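Local coordinates for type II secretion system protein H (Vibrio cholerae, PDB 4DQ9), which forms part of the pseudopilus tip complex that recognises and binds substrates of the type II secretion system, among them proteases and toxins, at residues A[19-32]-A[44-56]. Numbering follows the deposited sequence.
Sequences LLNEEAILSGQDFG and FLQLTADKGWQKW. With NA (sodium ion), chain D.
W56 lays one face of its indole against the rim of the F31 ring in an edge-to-face pair, with F31 CE2 3.6 Å from W56 CE2 and the planes at 64°. Its CG stands anti to the backbone N (chi1 -178°), which sends the indole from strand 54-66 to the side of helix 2-27 carrying L19, L20 and E23. There L19 CD2 meets the benzo edge in the ring plane, 3.7 Å from W56 CZ3, L20 CD2 packs obliquely 3.6 Å from W56 CE3, and E23 CG lies 3.6 Å from W56 CZ2. The chi2 bend of E23 lays CG and the carboxylate carbon along the benzo ring, and OE1 makes a salt bridge with K60. Alongside the F31 ring runs the extended chain of Q46, its amide plane only 9° from the ring plane, with Q46 CG 3.6 Å from F31 CE2. On the opposite side of this antiparallel sheet, W53 turns its edge to F31 O, 3.5 Å from W53 CH2, with G32 N obliquely beside the ring. F31 and Q46 form a non-hydrogen-bonded pair, G32 and L45 the hydrogen-bonded one next to it. L45 N reaches G32 O almost straight at 2.9 Å, and L47 N to D30 O is equally straight; G32 N approaches L45 O at a clear bend. Just past the pairing, a water accepts from D30 N and lies 2.9 Å from L47 O. D30 OD1 accepts from S119 N, and OD2 lies close to OD2 of D30 of the second subunit, a like-charge pair that may raise one pKa. The contact joins the long pseudopilin helix to its sheet through an apolar interior, the polar ends of Q46 and E23 lying beside the rings and backbone bonds pairing the strands.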
ATOM      1  N   LEU A  19      -7.381 -18.176   0.349  1.00 17.40           N
ATOM      2  CA  LEU A  19      -6.226 -18.563   1.137  1.00 16.44           C
ATOM      3  C   LEU A  19      -5.577 -17.351   1.782  1.00 16.83           C
ATOM      4  O   LEU A  19      -5.198 -17.353   3.000  1.00 17.94           O
ATOM      5  CB  LEU A  19      -5.215 -19.351   0.299  1.00 18.12           C
ATOM      6  CG  LEU A  19      -4.178 -20.065   1.102  1.00 19.25           C
ATOM      7  CD1 LEU A  19      -3.604 -21.372   0.418  1.00 23.84           C
ATOM      8  CD2 LEU A  19      -3.045 -19.064   1.264  1.00 23.06           C
ATOM      9  N   LEU A  20      -5.424 -16.270   1.016  1.00 16.40           N
ATOM     10  CA  LEU A  20      -4.739 -15.079   1.530  1.00 16.96           C
ATOM     11  C   LEU A  20      -5.637 -14.433   2.593  1.00 16.25           C
ATOM     12  O   LEU A  20      -5.066 -13.944   3.578  1.00 18.33           O
ATOM     13  CB  LEU A  20      -4.612 -13.973   0.494  1.00 17.48           C
ATOM     14  CG  LEU A  20      -3.434 -13.762  -0.423  1.00 21.20           C
ATOM     15  CD1 LEU A  20      -3.605 -12.363  -1.253  1.00 20.22           C
ATOM     16  CD2 LEU A  20      -2.071 -14.081   0.181  1.00 19.83           C
ATOM     17  N   ASN A  21      -6.965 -14.419   2.450  1.00 16.34           N
ATOM     18  CA  ASN A  21      -7.914 -13.862   3.415  1.00 17.15           C
ATOM     19  C   ASN A  21      -7.771 -14.620   4.742  1.00 18.49           C
ATOM     20  O   ASN A  21      -7.587 -14.043   5.815  1.00 17.46           O
ATOM     21  CB  ASN A  21      -9.338 -13.887   2.887  1.00 16.72           C
ATOM     22  CG  ASN A  21     -10.338 -13.503   3.890  1.00 20.43           C
ATOM     23  OD1 ASN A  21     -10.306 -12.382   4.477  1.00 28.09           O
ATOM     24  ND2 ASN A  21     -11.325 -14.374   4.074  1.00 22.33           N
ATOM     25  N   GLU A  22      -7.745 -15.940   4.636  1.00 18.06           N
ATOM     26  CA  GLU A  22      -7.497 -16.840   5.773  1.00 19.82           C
ATOM     27  C   GLU A  22      -6.140 -16.592   6.445  1.00 18.75           C
ATOM     28  O   GLU A  22      -6.096 -16.478   7.643  1.00 20.95           O
ATOM     29  CB  GLU A  22      -7.602 -18.260   5.235  1.00 20.04           C
ATOM     30  CG  GLU A  22      -7.373 -19.429   6.205  1.00 25.14           C
ATOM     31  CD  GLU A  22      -7.629 -20.770   5.528  1.00 29.11           C
ATOM     32  OE1 GLU A  22      -7.493 -20.941   4.294  1.00 33.27           O
ATOM     33  OE2 GLU A  22      -7.865 -21.715   6.254  1.00 32.46           O
ATOM     34  N   GLU A  23      -5.088 -16.355   5.640  1.00 18.66           N
ATOM     35  CA  GLU A  23      -3.756 -16.126   6.147  1.00 18.61           C
ATOM     36  C   GLU A  23      -3.757 -14.832   6.929  1.00 19.42           C
ATOM     37  O   GLU A  23      -3.160 -14.750   8.027  1.00 19.88           O
ATOM     38  CB  GLU A  23      -2.704 -16.109   5.072  1.00 17.96           C
ATOM     39  CG  GLU A  23      -1.335 -16.279   5.617  1.00 19.85           C
ATOM     40  CD  GLU A  23      -1.019 -17.645   6.115  1.00 23.42           C
ATOM     41  OE1 GLU A  23      -1.660 -18.711   5.809  1.00 25.92           O
ATOM     42  OE2 GLU A  23      -0.034 -17.672   6.785  1.00 24.56           O
ATOM     43  N   ALA A  24      -4.387 -13.796   6.371  1.00 18.40           N
ATOM     44  CA  ALA A  24      -4.424 -12.460   7.007  1.00 18.75           C
ATOM     45  C   ALA A  24      -5.075 -12.609   8.392  1.00 19.96           C
ATOM     46  O   ALA A  24      -4.573 -12.093   9.407  1.00 20.80           O
ATOM     47  CB  ALA A  24      -5.187 -11.412   6.133  1.00 16.77           C
ATOM     48  N   ILE A  25      -6.195 -13.297   8.446  1.00 20.03           N
ATOM     49  CA  ILE A  25      -6.993 -13.410   9.692  1.00 23.64           C
ATOM     50  C   ILE A  25      -6.185 -14.204  10.744  1.00 23.91           C
ATOM     51  O   ILE A  25      -6.024 -13.698  11.887  1.00 25.59           O
ATOM     52  CB  ILE A  25      -8.392 -14.015   9.375  1.00 23.72           C
ATOM     53  CG1 ILE A  25      -9.276 -12.966   8.658  1.00 20.67           C
ATOM     54  CG2 ILE A  25      -9.060 -14.512  10.767  1.00 27.82           C
ATOM     55  CD1 ILE A  25     -10.395 -13.584   7.842  1.00 23.10           C
ATOM     56  N   LEU A  26      -5.587 -15.338  10.357  1.00 25.07           N
ATOM     57  CA  LEU A  26      -4.857 -16.229  11.253  1.00 26.16           C
ATOM     58  C   LEU A  26      -3.556 -15.574  11.730  1.00 26.52           C
ATOM     59  O   LEU A  26      -3.194 -15.725  12.910  1.00 26.02           O
ATOM     60  CB  LEU A  26      -4.541 -17.559  10.582  1.00 25.64           C
ATOM     61  CG  LEU A  26      -5.659 -18.597  10.339  1.00 26.85           C
ATOM     62  CD1 LEU A  26      -5.234 -19.556   9.274  1.00 28.03           C
ATOM     63  CD2 LEU A  26      -6.005 -19.287  11.622  1.00 33.91           C
ATOM     64  N   SER A  27      -2.876 -14.804  10.855  1.00 22.37           N
ATOM     65  CA  SER A  27      -1.481 -14.355  11.126  1.00 22.70           C
ATOM     66  C   SER A  27      -1.418 -12.965  11.644  1.00 23.72           C
ATOM     67  O   SER A  27      -0.345 -12.529  12.159  1.00 23.87           O
ATOM     68  CB  SER A  27      -0.598 -14.429   9.862  1.00 22.34           C
ATOM     69  OG  SER A  27      -0.961 -13.447   8.911  1.00 23.67           O
ATOM     70  N   GLY A  28      -2.493 -12.203  11.472  1.00 23.47           N
ATOM     71  CA  GLY A  28      -2.433 -10.795  11.864  1.00 24.99           C
ATOM     72  C   GLY A  28      -1.629  -9.900  10.917  1.00 25.56           C
ATOM     73  O   GLY A  28      -1.216  -8.737  11.249  1.00 26.25           O
ATOM     74  N   GLN A  29      -1.335 -10.423   9.760  1.00 23.38           N
ATOM     75  CA  GLN A  29      -0.520  -9.688   8.797  1.00 23.67           C
ATOM     76  C   GLN A  29      -1.421  -9.316   7.609  1.00 21.63           C
ATOM     77  O   GLN A  29      -2.497  -9.898   7.441  1.00 21.39           O
ATOM     78  CB  GLN A  29       0.718 -10.449   8.340  1.00 27.56           C
ATOM     79  CG  GLN A  29       1.739 -10.852   9.489  1.00 31.34           C
ATOM     80  CD  GLN A  29       2.326  -9.720  10.462  1.00 43.21           C
ATOM     81  OE1 GLN A  29       2.838  -8.649  10.044  1.00 42.91           O
ATOM     82  NE2 GLN A  29       2.302 -10.026  11.770  1.00 45.32           N
ATOM     83  N   ASP A  30      -1.016  -8.300   6.837  1.00 21.73           N
ATOM     84  CA  ASP A  30      -1.830  -7.828   5.693  1.00 22.85           C
ATOM     85  C   ASP A  30      -1.185  -8.362   4.406  1.00 20.53           C
ATOM     86  O   ASP A  30       0.069  -8.447   4.246  1.00 20.55           O
ATOM     87  CB  ASP A  30      -1.859  -6.331   5.564  1.00 22.54           C
ATOM     88  CG  ASP A  30      -2.647  -5.605   6.635  1.00 27.35           C
ATOM     89  OD1 ASP A  30      -3.447  -6.165   7.388  1.00 24.85           O
ATOM     90  OD2 ASP A  30      -2.436  -4.371   6.704  1.00 36.68           O
ATOM     91  N   PHE A  31      -2.046  -8.756   3.478  1.00 17.76           N
ATOM     92  CA  PHE A  31      -1.695  -9.237   2.147  1.00 17.05           C
ATOM     93  C   PHE A  31      -2.403  -8.437   1.081  1.00 17.32           C
ATOM     94  O   PHE A  31      -3.125  -7.520   1.405  1.00 16.46           O
ATOM     95  CB  PHE A  31      -2.040 -10.744   2.070  1.00 17.43           C
ATOM     96  CG  PHE A  31      -1.244 -11.576   3.038  1.00 16.28           C
ATOM     97  CD1 PHE A  31      -1.683 -11.790   4.364  1.00 19.08           C
ATOM     98  CD2 PHE A  31      -0.019 -12.145   2.678  1.00 16.92           C
ATOM     99  CE1 PHE A  31      -0.963 -12.533   5.251  1.00 22.62           C
ATOM    100  CE2 PHE A  31       0.721 -12.859   3.589  1.00 21.22           C
ATOM    101  CZ  PHE A  31       0.274 -13.091   4.849  1.00 19.31           C
ATOM    102  N   GLY A  32      -2.131  -8.729  -0.165  1.00 16.50           N
ATOM    103  CA  GLY A  32      -2.723  -7.963  -1.199  1.00 16.49           C
ATOM    104  C   GLY A  32      -2.594  -8.707  -2.526  1.00 16.66           C
ATOM    105  O   GLY A  32      -1.777  -9.613  -2.644  1.00 16.07           O
ATOM    106  N   PHE A  44       0.687 -12.097  -5.627  1.00 14.27           N
ATOM    107  CA  PHE A  44       0.135 -12.219  -4.285  1.00 13.93           C
ATOM    108  C   PHE A  44       1.203 -11.730  -3.327  1.00 14.32           C
ATOM    109  O   PHE A  44       2.274 -12.292  -3.288  1.00 15.45           O
ATOM    110  CB  PHE A  44      -0.277 -13.670  -4.052  1.00 16.53           C
ATOM    111  CG  PHE A  44      -1.347 -14.106  -5.069  1.00 16.42           C
ATOM    112  CD1 PHE A  44      -2.673 -13.879  -4.815  1.00 20.00           C
ATOM    113  CD2 PHE A  44      -0.945 -14.777  -6.225  1.00 16.04           C
ATOM    114  CE1 PHE A  44      -3.660 -14.245  -5.754  1.00 20.29           C
ATOM    115  CE2 PHE A  44      -1.964 -15.127  -7.165  1.00 19.24           C
ATOM    116  CZ  PHE A  44      -3.256 -14.826  -6.884  1.00 16.42           C
ATOM    117  N   LEU A  45       0.923 -10.614  -2.670  1.00 15.87           N
ATOM    118  CA  LEU A  45       1.892  -9.801  -1.904  1.00 16.60           C
ATOM    119  C   LEU A  45       1.589  -9.801  -0.397  1.00 16.28           C
ATOM    120  O   LEU A  45       0.451  -9.991   0.041  1.00 16.87           O
ATOM    121  CB  LEU A  45       1.811  -8.361  -2.376  1.00 14.76           C
ATOM    122  CG  LEU A  45       2.049  -8.205  -3.867  1.00 15.70           C
ATOM    123  CD1 LEU A  45       1.676  -6.792  -4.333  1.00 20.17           C
ATOM    124  CD2 LEU A  45       3.495  -8.510  -4.242  1.00 18.37           C
ATOM    125  N   GLN A  46       2.642  -9.577   0.406  1.00 17.11           N
ATOM    126  CA  GLN A  46       2.596  -9.362   1.810  1.00 17.19           C
ATOM    127  C   GLN A  46       3.196  -8.006   2.148  1.00 18.05           C
ATOM    128  O   GLN A  46       4.149  -7.586   1.556  1.00 18.78           O
ATOM    129  CB  GLN A  46       3.338 -10.433   2.547  1.00 18.44           C
ATOM    130  CG  GLN A  46       3.216 -10.370   4.099  1.00 23.50           C
ATOM    131  CD  GLN A  46       4.054 -11.398   4.856  1.00 32.13           C
ATOM    132  OE1 GLN A  46       5.115 -11.826   4.380  1.00 35.19           O
ATOM    133  NE2 GLN A  46       3.590 -11.760   6.106  1.00 38.81           N
ATOM    134  N   LEU A  47       2.567  -7.314   3.082  1.00 18.46           N
ATOM    135  CA  LEU A  47       3.107  -6.022   3.534  1.00 17.22           C
ATOM    136  C   LEU A  47       4.034  -6.258   4.797  1.00 17.56           C
ATOM    137  O   LEU A  47       3.632  -6.949   5.797  1.00 21.22           O
ATOM    138  CB  LEU A  47       1.935  -5.135   3.932  1.00 18.77           C
ATOM    139  CG  LEU A  47       2.367  -3.774   4.476  1.00 18.00           C
ATOM    140  CD1 LEU A  47       3.198  -3.053   3.485  1.00 17.61           C
ATOM    141  CD2 LEU A  47       1.138  -2.938   4.893  1.00 20.11           C
ATOM    142  N   THR A  48       5.261  -5.779   4.773  1.00 20.62           N
ATOM    143  CA  THR A  48       6.133  -5.867   5.952  1.00 22.17           C
ATOM    144  C   THR A  48       6.600  -4.414   6.179  1.00 20.79           C
ATOM    145  O   THR A  48       6.674  -3.609   5.215  1.00 19.73           O
ATOM    146  CB  THR A  48       7.401  -6.722   5.681  1.00 24.95           C
ATOM    147  OG1 THR A  48       8.050  -6.141   4.536  1.00 27.68           O
ATOM    148  CG2 THR A  48       6.939  -8.199   5.388  1.00 30.43           C
ATOM    149  N   ALA A  49       6.907  -4.099   7.415  1.00 23.80           N
ATOM    150  CA  ALA A  49       7.306  -2.750   7.753  1.00 24.20           C
ATOM    151  C   ALA A  49       8.685  -2.474   7.157  1.00 25.19           C
ATOM    152  O   ALA A  49       8.952  -1.399   6.659  1.00 24.22           O
ATOM    153  CB  ALA A  49       7.343  -2.556   9.293  1.00 26.38           C
ATOM    154  N   ASP A  50       9.555  -3.466   7.166  1.00 27.32           N
ATOM    155  CA  ASP A  50      10.878  -3.200   6.723  1.00 30.47           C
ATOM    156  C   ASP A  50      11.112  -3.262   5.246  1.00 30.26           C
ATOM    157  O   ASP A  50      12.077  -2.735   4.817  1.00 32.74           O
ATOM    158  CB  ASP A  50      11.959  -4.021   7.488  1.00 34.90           C
ATOM    159  CG  ASP A  50      11.769  -5.489   7.407  1.00 39.07           C
ATOM    160  OD1 ASP A  50      10.631  -6.017   7.188  1.00 42.49           O
ATOM    161  OD2 ASP A  50      12.816  -6.132   7.672  1.00 53.24           O
ATOM    162  N   LYS A  51      10.267  -3.909   4.445  1.00 28.29           N
ATOM    163  CA  LYS A  51      10.441  -3.967   2.998  1.00 30.00           C
ATOM    164  C   LYS A  51       9.215  -3.611   2.177  1.00 26.28           C
ATOM    165  O   LYS A  51       9.269  -3.648   0.939  1.00 28.91           O
ATOM    166  CB  LYS A  51      10.875  -5.383   2.615  1.00 33.15           C
ATOM    167  CG  LYS A  51      12.211  -5.798   3.265  1.00 41.42           C
ATOM    168  CD  LYS A  51      12.564  -7.250   2.848  1.00 48.98           C
ATOM    169  CE  LYS A  51      12.010  -8.322   3.831  1.00 52.40           C
ATOM    170  NZ  LYS A  51      12.915  -8.464   5.049  1.00 55.66           N
ATOM    171  N   GLY A  52       8.159  -3.161   2.848  1.00 23.89           N
ATOM    172  CA  GLY A  52       6.922  -2.763   2.232  1.00 20.76           C
ATOM    173  C   GLY A  52       6.244  -3.957   1.577  1.00 20.55           C
ATOM    174  O   GLY A  52       6.384  -5.067   2.116  1.00 19.25           O
ATOM    175  N   TRP A  53       5.553  -3.740   0.438  1.00 18.91           N
ATOM    176  CA  TRP A  53       4.920  -4.872  -0.281  1.00 18.23           C
ATOM    177  C   TRP A  53       5.994  -5.755  -0.978  1.00 17.42           C
ATOM    178  O   TRP A  53       6.842  -5.272  -1.760  1.00 19.60           O
ATOM    179  CB  TRP A  53       3.927  -4.406  -1.333  1.00 15.49           C
ATOM    180  CG  TRP A  53       2.728  -3.674  -0.696  1.00 16.44           C
ATOM    181  CD1 TRP A  53       2.450  -2.363  -0.623  1.00 17.51           C
ATOM    182  CD2 TRP A  53       1.619  -4.325  -0.051  1.00 14.53           C
ATOM    183  NE1 TRP A  53       1.277  -2.127   0.006  1.00 20.63           N
ATOM    184  CE2 TRP A  53       0.754  -3.328   0.425  1.00 16.18           C
ATOM    185  CE3 TRP A  53       1.302  -5.652   0.186  1.00 15.55           C
ATOM    186  CZ2 TRP A  53      -0.491  -3.653   1.043  1.00 17.54           C
ATOM    187  CZ3 TRP A  53       0.106  -5.946   0.819  1.00 18.04           C
ATOM    188  CH2 TRP A  53      -0.733  -4.974   1.293  1.00 15.86           C
ATOM    189  N   GLN A  54       5.939  -7.050  -0.701  1.00 16.89           N
ATOM    190  CA  GLN A  54       6.831  -8.006  -1.343  1.00 17.11           C
ATOM    191  C   GLN A  54       6.046  -9.190  -1.787  1.00 14.59           C
ATOM    192  O   GLN A  54       5.011  -9.497  -1.194  1.00 17.59           O
ATOM    193  CB  GLN A  54       8.034  -8.413  -0.438  1.00 19.92           C
ATOM    194  CG  GLN A  54       8.944  -7.247  -0.035  1.00 23.02           C
ATOM    195  CD  GLN A  54       9.800  -6.674  -1.193  1.00 28.41           C
ATOM    196  OE1 GLN A  54      10.127  -7.369  -2.172  1.00 29.84           O
ATOM    197  NE2 GLN A  54      10.174  -5.408  -1.080  1.00 33.06           N
ATOM    198  N   LYS A  55       6.533  -9.914  -2.802  1.00 16.55           N
ATOM    199  CA  LYS A  55       5.867 -11.171  -3.115  1.00 16.48           C
ATOM    200  C   LYS A  55       5.851 -12.136  -1.887  1.00 16.99           C
ATOM    201  O   LYS A  55       6.850 -12.260  -1.144  1.00 18.83           O
ATOM    202  CB  LYS A  55       6.520 -11.866  -4.324  1.00 18.83           C
ATOM    203  CG  LYS A  55       6.496 -11.124  -5.602  1.00 21.00           C
ATOM    204  CD  LYS A  55       7.239 -11.956  -6.670  1.00 23.73           C
ATOM    205  CE  LYS A  55       7.261 -11.204  -7.951  1.00 31.78           C
ATOM    206  NZ  LYS A  55       8.165 -11.992  -8.861  1.00 35.26           N
ATOM    207  N   TRP A  56       4.740 -12.783  -1.627  1.00 16.40           N
ATOM    208  CA  TRP A  56       4.646 -13.625  -0.397  1.00 17.33           C
ATOM    209  C   TRP A  56       5.348 -14.949  -0.652  1.00 20.32           C
ATOM    210  O   TRP A  56       4.758 -15.833  -1.287  1.00 20.84           O
ATOM    211  CB  TRP A  56       3.177 -13.810  -0.002  1.00 18.41           C
ATOM    212  CG  TRP A  56       2.960 -14.591   1.220  1.00 18.83           C
ATOM    213  CD1 TRP A  56       3.744 -14.575   2.347  1.00 19.92           C
ATOM    214  CD2 TRP A  56       1.944 -15.590   1.471  1.00 18.46           C
ATOM    215  NE1 TRP A  56       3.288 -15.485   3.261  1.00 19.99           N
ATOM    216  CE2 TRP A  56       2.168 -16.098   2.763  1.00 18.78           C
ATOM    217  CE3 TRP A  56       0.861 -16.094   0.741  1.00 19.02           C
ATOM    218  CZ2 TRP A  56       1.337 -17.066   3.335  1.00 18.86           C
ATOM    219  CZ3 TRP A  56       0.054 -17.080   1.335  1.00 22.02           C
ATOM    220  CH2 TRP A  56       0.303 -17.537   2.599  1.00 21.26           C
TER
HETATM  221 NA    NA D 202       8.951  -9.048  -3.979  1.00 28.41          NA
HETATM  222  O   HOH W   1       1.328  -6.702   7.586  1.00 17.78           O
HETATM  223  O   HOH W   2      10.655 -11.245  -4.139  1.00 30.62           O